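Local coordinates for protein triacylglycerol lipase (Yarrowia lipolytica, PDB 3O0D) that probably hydrolyses the ester bonds of triacylglycerols, as an extracellular, glycosylated lipase of the alpha/beta-hydrolase fold, at residues Ile81-Arg86 with Pro142-Val147; Ala112-Thr117 with Lys176-Asp181; Ala167-Gly172 with Ala195-Trp200; Pro182-Leu187 with Lys203-Gln208. All coordinates share one frame; numbering follows the deposited sequence.

Contact 1: Ile81-Arg86 with Pro142-Val147; sequences IYLVIR and PKLDSV. With NAG (2-acetamido-2-deoxy-beta-D-glucopyranose), chain H.
Leu144 of helix 127-150 meets strand 80-87 with both of its methyl groups. CD1 packs on Ile81 CG2 at 3.9 Å, and CD2 rests more loosely on Leu83 CD2 at 4.3 Å, so one forked residue serves two residues on the same face of the strand. Asp145 turns instead to the sugar carried by Asn113: its OD1 accepts a hydrogen bond from NAG (chain H) O3 at 2.5 Å, and its OD2 one from NAG (chain H) N2 at 2.8 Å, a pairing that fixes the rotation of the carboxylate. Were Asp145 a leucine, the sugar's O3 and N2 would lose both acceptors, and its acetamido side would probably be freer to turn. Ser146 OG bonds back to Lys143 O at 2.9 Å, an oxygen that also accepts from Val147 N. Val147 then lays CG1, anti to its backbone N (chi1 176°), 4.1 Å from Ile81 CD1, the two side chains lying alongside each other and pointing opposite ways. Over these short segments helix and strand run almost antiparallel (167°). Phe171 of helix 163-177 touches both Leu83 and Leu144, strand 155-161 pairs with strand 80-87, and Val147 also reaches strands 53-60 and 68-75.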
# COMPACT_ATOMS: atom_id res chain seq x y z
N ILE A 81 4.73 15.23 0.40
CA ILE A 81 5.79 14.52 -0.38
C ILE A 81 5.18 13.12 -0.60
O ILE A 81 4.74 12.45 0.35
CB ILE A 81 7.05 14.38 0.51
CG1 ILE A 81 7.63 15.78 0.74
CG2 ILE A 81 8.10 13.46 -0.29
CD1 ILE A 81 8.72 15.85 1.95
N TYR A 82 5.21 12.69 -1.86
CA TYR A 82 4.64 11.35 -2.20
C TYR A 82 5.76 10.36 -2.52
O TYR A 82 6.60 10.73 -3.30
CB TYR A 82 3.85 11.48 -3.46
CG TYR A 82 2.64 12.37 -3.39
CD1 TYR A 82 1.87 12.41 -2.25
CD2 TYR A 82 2.28 13.07 -4.50
CE1 TYR A 82 0.71 13.27 -2.22
CE2 TYR A 82 1.12 13.98 -4.48
CZ TYR A 82 0.38 13.98 -3.32
OH TYR A 82 -0.73 14.80 -3.21
N LEU A 83 5.74 9.20 -1.87
CA LEU A 83 6.58 8.10 -2.33
C LEU A 83 5.57 7.01 -2.83
O LEU A 83 4.72 6.59 -2.09
CB LEU A 83 7.35 7.54 -1.15
CG LEU A 83 8.16 6.26 -1.54
CD1 LEU A 83 9.10 6.53 -2.71
CD2 LEU A 83 8.95 5.84 -0.29
N VAL A 84 5.75 6.61 -4.11
CA VAL A 84 4.77 5.69 -4.71
C VAL A 84 5.61 4.53 -5.23
O VAL A 84 6.65 4.74 -5.86
CB VAL A 84 4.14 6.36 -5.88
CG1 VAL A 84 3.25 5.33 -6.72
CG2 VAL A 84 3.19 7.55 -5.39
N ILE A 85 5.11 3.34 -4.88
CA ILE A 85 5.93 2.12 -5.19
C ILE A 85 5.03 1.10 -5.90
O ILE A 85 3.83 1.01 -5.65
CB ILE A 85 6.39 1.49 -3.95
CG1 ILE A 85 7.01 2.54 -2.93
CG2 ILE A 85 7.59 0.49 -4.33
CD1 ILE A 85 7.11 1.99 -1.46
N ARG A 86 5.65 0.29 -6.77
CA ARG A 86 4.94 -0.79 -7.43
C ARG A 86 5.96 -1.93 -7.50
O ARG A 86 7.13 -1.73 -7.26
CB ARG A 86 4.52 -0.36 -8.89
CG ARG A 86 5.65 0.33 -9.70
CD ARG A 86 5.71 0.19 -11.20
NE ARG A 86 5.48 -1.11 -11.76
CZ ARG A 86 5.60 -1.36 -13.06
NH1 ARG A 86 5.98 -0.39 -13.89
NH2 ARG A 86 5.36 -2.57 -13.52
N PRO A 142 17.88 7.82 0.39
CA PRO A 142 18.68 9.04 0.59
C PRO A 142 18.05 10.28 -0.09
O PRO A 142 18.06 11.42 0.50
CB PRO A 142 20.06 8.67 -0.04
CG PRO A 142 20.18 7.18 0.36
CD PRO A 142 18.73 6.71 -0.13
N LYS A 143 17.55 10.10 -1.33
CA LYS A 143 16.85 11.17 -2.03
C LYS A 143 15.60 11.62 -1.23
O LYS A 143 15.41 12.87 -1.10
CB LYS A 143 16.51 10.86 -3.48
CG LYS A 143 16.10 12.01 -4.27
CD LYS A 143 17.15 13.09 -4.32
CE LYS A 143 16.89 14.02 -5.46
NZ LYS A 143 18.18 14.58 -5.94
N LEU A 144 14.80 10.68 -0.70
CA LEU A 144 13.63 11.04 0.15
C LEU A 144 14.07 11.87 1.36
O LEU A 144 13.53 12.96 1.65
CB LEU A 144 12.94 9.79 0.64
CG LEU A 144 11.81 9.98 1.66
CD1 LEU A 144 10.65 10.85 1.04
CD2 LEU A 144 11.30 8.67 2.00
N ASP A 145 15.08 11.37 2.07
CA ASP A 145 15.61 12.21 3.20
C ASP A 145 16.02 13.64 2.78
O ASP A 145 15.72 14.59 3.51
CB ASP A 145 16.80 11.47 3.87
CG ASP A 145 16.35 10.50 4.93
OD1 ASP A 145 15.30 10.70 5.58
OD2 ASP A 145 17.06 9.49 5.15
N SER A 146 16.64 13.84 1.63
CA SER A 146 17.03 15.18 1.22
C SER A 146 15.81 16.02 0.90
O SER A 146 15.75 17.20 1.22
CB SER A 146 18.01 15.23 0.05
OG SER A 146 17.39 14.94 -1.18
N VAL A 147 14.80 15.38 0.30
CA VAL A 147 13.55 16.10 -0.01
C VAL A 147 12.80 16.44 1.29
O VAL A 147 12.21 17.54 1.41
CB VAL A 147 12.64 15.26 -1.05
CG1 VAL A 147 11.26 16.00 -1.29
CG2 VAL A 147 13.36 15.19 -2.45
C1 NAG H . 16.49 6.39 8.41
C2 NAG H . 15.50 7.43 7.83
C3 NAG H . 15.90 8.80 8.35
C4 NAG H . 15.97 8.81 9.88
C5 NAG H . 16.99 7.76 10.26
C6 NAG H . 17.40 7.69 11.75
C7 NAG H . 14.58 6.92 5.61
C8 NAG H . 14.70 7.09 4.12
N2 NAG H . 15.52 7.49 6.37
O3 NAG H . 14.93 9.75 7.87
O4 NAG H . 16.48 10.07 10.32
O5 NAG H . 16.48 6.49 9.81
O6 NAG H . 16.24 7.74 12.50
O7 NAG H . 13.68 6.26 6.10

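Contact 2: Ala112-Thr117 with Lys176-Asp181; sequences ANISST and KVNGHD. With NAG (2-acetamido-2-deoxy-beta-D-glucopyranose), chain H; NAG (2-acetamido-2-deoxy-beta-D-glucopyranose), chain I.
The N-glycosylation site at Asn113, in an Asn-Ile-Ser sequon, faces the C-terminal end of helix 163-177, where Asn178 and Val177 meet the glycosylated loop. Asn113 ND2 is bonded covalently to NAG (chain H) C1, and its backbone has a positive phi of 67°, which asparagine tolerates better than most residues. The sugar lies across the turn that ends the helix, with its O6 3.5 Å from Asn178 CB. The Asn178 side chain sits between the sugar and the loop, with CG 3.6 Å from Asn113 O. With only a glycine at the place of Asn178, a gap is likely to open beside the Asn113 carbonyl and the sugar ring. Ile114 adds an apolar touch, its CD1 lying 4.3 Å from Val177 CG2. Farther along, His180 donates from NE2 to NAG (chain H) O3 at 2.9 Å, an almost straight bond (159°) made in the plane of the imidazole at its edge. Gly179 suits its place because its phi of 96° would jam a side chain against the preceding carbonyl oxygen. It is the C-prime residue of a Schellman motif, in which His180 N turns back to Leu175 O, so the first sugar of this N-glycan is seated against a classic helix C-terminus.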
# COMPACT_ATOMS: atom_id res chain seq x y z
N ALA A 112 16.67 -2.58 6.07
CA ALA A 112 17.43 -1.31 6.08
C ALA A 112 16.77 -0.26 7.01
O ALA A 112 15.52 -0.09 7.04
CB ALA A 112 17.54 -0.73 4.70
N ASN A 113 17.64 0.47 7.75
CA ASN A 113 17.17 1.54 8.64
C ASN A 113 16.34 1.16 9.84
O ASN A 113 15.86 2.04 10.59
CB ASN A 113 16.43 2.66 7.81
CG ASN A 113 16.90 4.04 8.19
OD1 ASN A 113 18.06 4.19 8.62
ND2 ASN A 113 16.01 5.06 8.06
N ILE A 114 16.13 -0.13 10.06
CA ILE A 114 15.44 -0.57 11.24
C ILE A 114 16.42 -1.03 12.32
O ILE A 114 17.07 -2.05 12.18
CB ILE A 114 14.49 -1.72 10.94
CG1 ILE A 114 13.63 -1.41 9.70
CG2 ILE A 114 13.69 -2.07 12.14
CD1 ILE A 114 12.74 -0.14 9.81
N SER A 115 16.46 -0.30 13.42
CA SER A 115 17.40 -0.64 14.51
C SER A 115 16.97 -1.91 15.24
O SER A 115 15.78 -2.23 15.32
CB SER A 115 17.51 0.55 15.48
OG SER A 115 16.42 0.56 16.38
N SER A 116 17.94 -2.64 15.79
CA SER A 116 17.65 -3.80 16.63
C SER A 116 16.56 -3.56 17.71
O SER A 116 15.91 -4.52 18.11
CB SER A 116 18.97 -4.34 17.29
N THR A 117 16.33 -2.33 18.17
CA THR A 117 15.32 -2.13 19.21
C THR A 117 13.92 -1.55 18.77
O THR A 117 12.99 -1.43 19.58
CB THR A 117 15.91 -1.29 20.37
OG1 THR A 117 16.39 -0.04 19.86
CG2 THR A 117 17.08 -2.06 21.01
N LYS A 176 7.93 5.76 10.32
CA LYS A 176 7.25 5.95 11.57
C LYS A 176 8.14 5.57 12.80
O LYS A 176 8.29 6.36 13.72
CB LYS A 176 5.98 5.13 11.55
CG LYS A 176 5.31 4.97 12.88
CD LYS A 176 4.48 6.13 13.24
CE LYS A 176 3.01 5.72 13.26
NZ LYS A 176 2.20 6.86 13.74
N VAL A 177 8.80 4.44 12.77
CA VAL A 177 9.73 4.17 13.85
C VAL A 177 10.97 5.08 13.82
O VAL A 177 11.64 5.20 14.81
CB VAL A 177 10.18 2.66 13.95
CG1 VAL A 177 9.06 1.76 14.12
CG2 VAL A 177 11.03 2.30 12.89
N ASN A 178 11.28 5.68 12.69
CA ASN A 178 12.44 6.57 12.58
C ASN A 178 12.11 8.06 12.74
O ASN A 178 12.86 8.92 12.27
CB ASN A 178 13.27 6.34 11.34
CG ASN A 178 14.01 4.99 11.42
OD1 ASN A 178 13.78 4.05 10.62
ND2 ASN A 178 14.89 4.89 12.42
N GLY A 179 10.97 8.31 13.38
CA GLY A 179 10.64 9.66 13.88
C GLY A 179 9.78 10.52 12.98
O GLY A 179 9.66 11.75 13.19
N HIS A 180 9.31 9.94 11.89
CA HIS A 180 8.45 10.72 11.00
C HIS A 180 6.99 10.29 11.27
O HIS A 180 6.70 9.38 12.09
CB HIS A 180 8.83 10.45 9.52
CG HIS A 180 10.26 10.76 9.20
ND1 HIS A 180 10.68 12.02 8.86
CD2 HIS A 180 11.38 9.97 9.21
CE1 HIS A 180 11.97 12.00 8.59
NE2 HIS A 180 12.43 10.77 8.80
N ASP A 181 6.05 10.95 10.61
CA ASP A 181 4.62 10.72 10.88
C ASP A 181 3.90 10.51 9.49
O ASP A 181 3.07 11.36 9.06
CB ASP A 181 4.05 11.98 11.55
CG ASP A 181 2.65 11.83 12.01
OD1 ASP A 181 2.10 10.73 12.09
OD2 ASP A 181 2.00 12.90 12.30
C1 NAG H . 16.49 6.39 8.41
C2 NAG H . 15.50 7.43 7.83
C3 NAG H . 15.90 8.80 8.35
C4 NAG H . 15.97 8.81 9.88
C5 NAG H . 16.99 7.76 10.26
C6 NAG H . 17.40 7.69 11.75
C7 NAG H . 14.58 6.92 5.61
C8 NAG H . 14.70 7.09 4.12
N2 NAG H . 15.52 7.49 6.37
O3 NAG H . 14.93 9.75 7.87
O4 NAG H . 16.48 10.07 10.32
O5 NAG H . 16.48 6.49 9.81
O6 NAG H . 16.24 7.74 12.50
O7 NAG H . 13.68 6.26 6.10
C1 NAG I . 18.72 -4.27 3.52
C2 NAG I . 19.38 -5.59 3.88
C3 NAG I . 20.58 -5.27 4.77
C4 NAG I . 21.51 -4.19 4.23
C5 NAG I . 20.72 -2.95 3.83
C6 NAG I . 21.46 -1.92 2.99
C7 NAG I . 17.94 -7.54 3.94
C8 NAG I . 17.06 -8.45 4.70
N2 NAG I . 18.50 -6.49 4.58
O3 NAG I . 21.31 -6.47 5.08
O4 NAG I . 22.36 -3.86 5.32
O5 NAG I . 19.63 -3.33 2.99
O6 NAG I . 20.79 -0.70 3.19
O7 NAG I . 18.14 -7.75 2.76

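Contact 3: Ala167-Gly172 with Ala195-Trp200; sequences AALLFG and AGFANW
Phe197 spans the gap between two helices of the alpha/beta-hydrolase fold, reaching from helix 195-206 to Leu169 and Leu170 on helix 163-177. The latter helix follows what is probably the nucleophile elbow of the lipase. The backbones stay well apart, with 10.7 Å from Leu170 CA to Phe197 CA, a distance that a long side chain such as phenylalanine can span together with the leucine opposite, and the two segments bury no more than 97 Å² between them. Phe197 CG is anti to the backbone N (chi1 172°), which extends the ring away from its own helix so that its far end faces the methyls of both leucines. They meet it differently. Leu169 comes to the rim of the ring, its CD2 close to the ring plane and 4.2 Å from Phe197 CE2. Leu170 approaches aslant, and its side chain crosses that of Phe197 obliquely. In neither leucine does the bond to CB head straight for the other helix; the branched ends make the approach, which suits leucine, whose fork lies one carbon farther out than that of valine. Ile173, a turn later on helix 163-177, and Cys123 in a loop also touch Phe197, while Tyr133 of helix 127-150 touches Leu170. The closest atoms are Leu170 CD2 and Phe197 CZ, 3.9 Å apart, with CE1 of the same ring at 4.1 Å from that methyl.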
# COMPACT_ATOMS: atom_id res chain seq x y z
N ALA A 167 5.42 -3.00 -0.04
CA ALA A 167 6.63 -2.16 0.11
C ALA A 167 6.18 -0.85 0.84
O ALA A 167 6.89 -0.38 1.76
CB ALA A 167 7.26 -1.82 -1.22
N ALA A 168 5.03 -0.32 0.50
CA ALA A 168 4.59 0.93 1.14
C ALA A 168 4.29 0.83 2.64
O ALA A 168 4.63 1.67 3.41
CB ALA A 168 3.38 1.54 0.37
N LEU A 169 3.63 -0.23 3.00
CA LEU A 169 3.35 -0.56 4.40
C LEU A 169 4.67 -0.63 5.22
O LEU A 169 4.83 0.08 6.25
CB LEU A 169 2.50 -1.79 4.55
CG LEU A 169 2.33 -2.23 5.98
CD1 LEU A 169 1.62 -1.07 6.77
CD2 LEU A 169 1.59 -3.57 6.25
N LEU A 170 5.62 -1.42 4.69
CA LEU A 170 6.91 -1.53 5.37
C LEU A 170 7.68 -0.23 5.34
O LEU A 170 8.30 0.10 6.39
CB LEU A 170 7.76 -2.64 4.67
CG LEU A 170 7.11 -3.97 4.91
CD1 LEU A 170 7.98 -5.10 4.13
CD2 LEU A 170 7.01 -4.30 6.33
N PHE A 171 7.63 0.53 4.23
CA PHE A 171 8.38 1.77 4.16
C PHE A 171 7.71 2.76 5.14
O PHE A 171 8.44 3.57 5.82
CB PHE A 171 8.41 2.34 2.73
CG PHE A 171 9.52 3.25 2.51
CD1 PHE A 171 10.64 2.83 1.78
CD2 PHE A 171 9.53 4.54 3.12
CE1 PHE A 171 11.76 3.67 1.58
CE2 PHE A 171 10.61 5.35 2.96
CZ PHE A 171 11.78 4.93 2.18
N GLY A 172 6.37 2.75 5.24
CA GLY A 172 5.72 3.61 6.25
C GLY A 172 6.09 3.28 7.69
O GLY A 172 6.33 4.16 8.56
N ALA A 195 1.27 -12.75 13.29
CA ALA A 195 0.39 -12.12 14.30
C ALA A 195 1.19 -11.13 15.16
O ALA A 195 0.75 -10.03 15.44
CB ALA A 195 -0.35 -13.16 15.15
N GLY A 196 2.41 -11.51 15.55
CA GLY A 196 3.28 -10.51 16.19
C GLY A 196 3.42 -9.21 15.42
O GLY A 196 3.19 -8.16 16.01
N PHE A 197 3.81 -9.28 14.13
CA PHE A 197 3.97 -8.11 13.30
C PHE A 197 2.61 -7.36 13.19
O PHE A 197 2.54 -6.15 13.42
CB PHE A 197 4.44 -8.55 11.92
CG PHE A 197 4.47 -7.44 10.89
CD1 PHE A 197 5.47 -6.50 10.86
CD2 PHE A 197 3.40 -7.34 9.98
CE1 PHE A 197 5.48 -5.51 9.89
CE2 PHE A 197 3.37 -6.30 8.96
CZ PHE A 197 4.37 -5.42 8.91
N ALA A 198 1.55 -8.09 12.92
CA ALA A 198 0.24 -7.42 12.66
C ALA A 198 -0.19 -6.64 13.92
O ALA A 198 -0.66 -5.51 13.82
CB ALA A 198 -0.79 -8.48 12.31
N ASN A 199 -0.08 -7.24 15.10
CA ASN A 199 -0.53 -6.59 16.31
C ASN A 199 0.37 -5.43 16.70
O ASN A 199 -0.13 -4.40 17.23
CB ASN A 199 -0.68 -7.61 17.43
CG ASN A 199 -1.82 -8.59 17.18
OD1 ASN A 199 -1.67 -9.81 17.37
ND2 ASN A 199 -3.00 -8.07 16.75
N TRP A 200 1.66 -5.54 16.37
CA TRP A 200 2.59 -4.52 16.66
C TRP A 200 2.32 -3.30 15.77
O TRP A 200 2.27 -2.14 16.26
CB TRP A 200 4.00 -5.06 16.52
CG TRP A 200 5.08 -3.96 16.57
CD1 TRP A 200 5.56 -3.34 17.71
CD2 TRP A 200 5.80 -3.42 15.50
NE1 TRP A 200 6.51 -2.44 17.39
CE2 TRP A 200 6.68 -2.44 16.04
CE3 TRP A 200 5.81 -3.62 14.11
CZ2 TRP A 200 7.58 -1.72 15.24
CZ3 TRP A 200 6.67 -2.89 13.33
CH2 TRP A 200 7.54 -1.93 13.89

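Contact 4: Pro182-Leu187 with Lys203-Gln208; sequences PLVVTL and KLFFGQ
Phe205, near the end of helix 195-206, carries this contact by setting its ring against Val184 of strand 183-187 and the carbonyl oxygen of Pro182, just ahead of the strand. Phe205 CZ lies 4.1 Å from Val184 CG2, and the two side chains cross at about a right angle, with the methyl approaching the ring aslant. At the ring edge, close to its plane, Pro182 O stands 4.4 Å from Phe205 CE1, a loose approach on the side where aromatic hydrogens carry a slight positive charge. With Val184 CA 9.9 Å from Phe205 CA, the long phenylalanine covers most of the distance and a methyl of valine, whose beta-branch suits a strand, the rest. With Phe205 CG anti to its carbonyl carbon (chi1 -82°), the ring is aimed at the strand. In the next shell, Ile173 and Lys176 of helix 163-177 touch Phe205, and Phe205 CB sits 4.2 Å above the centre of the Phe206 ring. Gly207 is the first residue to depart from helical backbone angles, its positive phi of 84° favouring glycine. Val184 is held in turn by backbone hydrogen bonds to Lys221 and Tyr223. The contact thus lies inside a beta-alpha-beta crossover: helix 195-206 packs on strand 183-187 before the chain returns as the parallel neighbour 222-227, and strand 155-161 pairs along the other edge of strand 183-187, with helix 163-177 alongside.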
# COMPACT_ATOMS: atom_id res chain seq x y z
N PRO A 182 4.26 9.47 8.78
CA PRO A 182 3.79 9.28 7.43
C PRO A 182 2.31 8.91 7.38
O PRO A 182 1.82 8.22 8.28
CB PRO A 182 4.65 8.09 6.97
CG PRO A 182 4.75 7.27 8.24
CD PRO A 182 5.16 8.35 9.21
N LEU A 183 1.64 9.24 6.27
CA LEU A 183 0.33 8.62 5.88
C LEU A 183 0.65 7.44 4.96
O LEU A 183 1.44 7.59 4.11
CB LEU A 183 -0.45 9.70 5.06
CG LEU A 183 -1.77 9.12 4.49
CD1 LEU A 183 -2.84 8.52 5.46
CD2 LEU A 183 -2.29 10.30 3.60
N VAL A 184 0.00 6.31 5.23
CA VAL A 184 0.27 5.06 4.41
C VAL A 184 -1.10 4.64 3.86
O VAL A 184 -2.06 4.46 4.64
CB VAL A 184 0.76 3.98 5.35
CG1 VAL A 184 0.92 2.67 4.60
CG2 VAL A 184 2.12 4.37 5.89
N VAL A 185 -1.16 4.54 2.54
CA VAL A 185 -2.45 4.03 1.99
C VAL A 185 -1.96 2.93 1.01
O VAL A 185 -1.22 3.22 0.08
CB VAL A 185 -3.16 5.09 1.14
CG1 VAL A 185 -4.46 4.48 0.49
CG2 VAL A 185 -3.62 6.31 2.11
N THR A 186 -2.50 1.74 1.18
CA THR A 186 -2.08 0.67 0.24
C THR A 186 -3.34 0.23 -0.52
O THR A 186 -4.44 0.36 0.00
CB THR A 186 -1.47 -0.52 1.04
OG1 THR A 186 -2.43 -1.26 1.73
CG2 THR A 186 -0.40 -0.02 2.11
N LEU A 187 -3.14 -0.39 -1.69
CA LEU A 187 -4.30 -0.90 -2.47
C LEU A 187 -3.93 -2.31 -2.92
O LEU A 187 -2.85 -2.51 -3.51
CB LEU A 187 -4.51 -0.01 -3.68
CG LEU A 187 -4.79 1.48 -3.29
CD1 LEU A 187 -3.53 2.37 -3.58
CD2 LEU A 187 -5.95 2.06 -4.24
N LYS A 203 -0.63 -1.52 17.14
CA LYS A 203 -0.25 -0.64 18.26
C LYS A 203 0.44 0.61 17.77
O LYS A 203 0.21 1.69 18.30
CB LYS A 203 0.67 -1.42 19.22
CG LYS A 203 -0.05 -2.50 19.94
CD LYS A 203 0.88 -3.21 21.02
CE LYS A 203 0.58 -4.70 21.07
NZ LYS A 203 0.97 -5.49 22.34
N LEU A 204 1.32 0.47 16.77
CA LEU A 204 2.16 1.51 16.27
C LEU A 204 1.24 2.57 15.65
O LEU A 204 1.38 3.77 15.89
CB LEU A 204 3.21 1.00 15.29
CG LEU A 204 4.23 1.89 14.63
CD1 LEU A 204 5.31 2.44 15.64
CD2 LEU A 204 4.96 1.17 13.54
N PHE A 205 0.29 2.12 14.83
CA PHE A 205 -0.50 3.12 14.09
C PHE A 205 -1.79 3.52 14.74
O PHE A 205 -2.26 4.64 14.45
CB PHE A 205 -0.84 2.63 12.64
CG PHE A 205 0.28 2.85 11.68
CD1 PHE A 205 0.40 4.05 10.97
CD2 PHE A 205 1.26 1.89 11.48
CE1 PHE A 205 1.45 4.28 10.10
CE2 PHE A 205 2.26 2.09 10.61
CZ PHE A 205 2.39 3.29 9.88
N PHE A 206 -2.42 2.64 15.48
CA PHE A 206 -3.76 2.91 16.02
C PHE A 206 -3.73 3.02 17.54
O PHE A 206 -4.74 3.33 18.19
CB PHE A 206 -4.74 1.82 15.60
CG PHE A 206 -4.85 1.69 14.08
CD1 PHE A 206 -5.40 2.72 13.29
CD2 PHE A 206 -4.48 0.55 13.46
CE1 PHE A 206 -5.47 2.54 11.90
CE2 PHE A 206 -4.52 0.39 12.06
CZ PHE A 206 -5.01 1.40 11.29
N GLY A 207 -2.57 2.70 18.08
CA GLY A 207 -2.32 2.85 19.51
C GLY A 207 -2.78 1.73 20.45
O GLY A 207 -2.55 1.85 21.65
N GLN A 208 -3.43 0.66 19.96
CA GLN A 208 -3.84 -0.47 20.83
C GLN A 208 -4.06 -1.63 19.93
O GLN A 208 -4.18 -1.42 18.69
CB GLN A 208 -5.11 -0.13 21.59
CG GLN A 208 -6.32 0.15 20.68
CD GLN A 208 -7.59 0.45 21.46
OE1 GLN A 208 -8.50 -0.39 21.54
NE2 GLN A 208 -7.66 1.64 22.03

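All four contacts belong to the class 3 lipase part of the chain and gather round helix 163-177. Contacts 2 and 3 both use this helix, and contact 1 touches contact 3 through Phe171. Contacts 3 and 4 share helix 195-206, with centres about 9 Å apart, the nearest pair; Val184 packs against Gly172 between them. Contacts 1 and 4 reach the same mixed sheet, with centres about 18 Å apart. Along the chain contact 1 closes before contacts 3 and 4 open, whereas contact 2 crosses contacts 1 and 3. Contacts 1 and 2 meet the same sugar, so the glycan on Asn113 bridges helix 127-150 and the turn after helix 163-177.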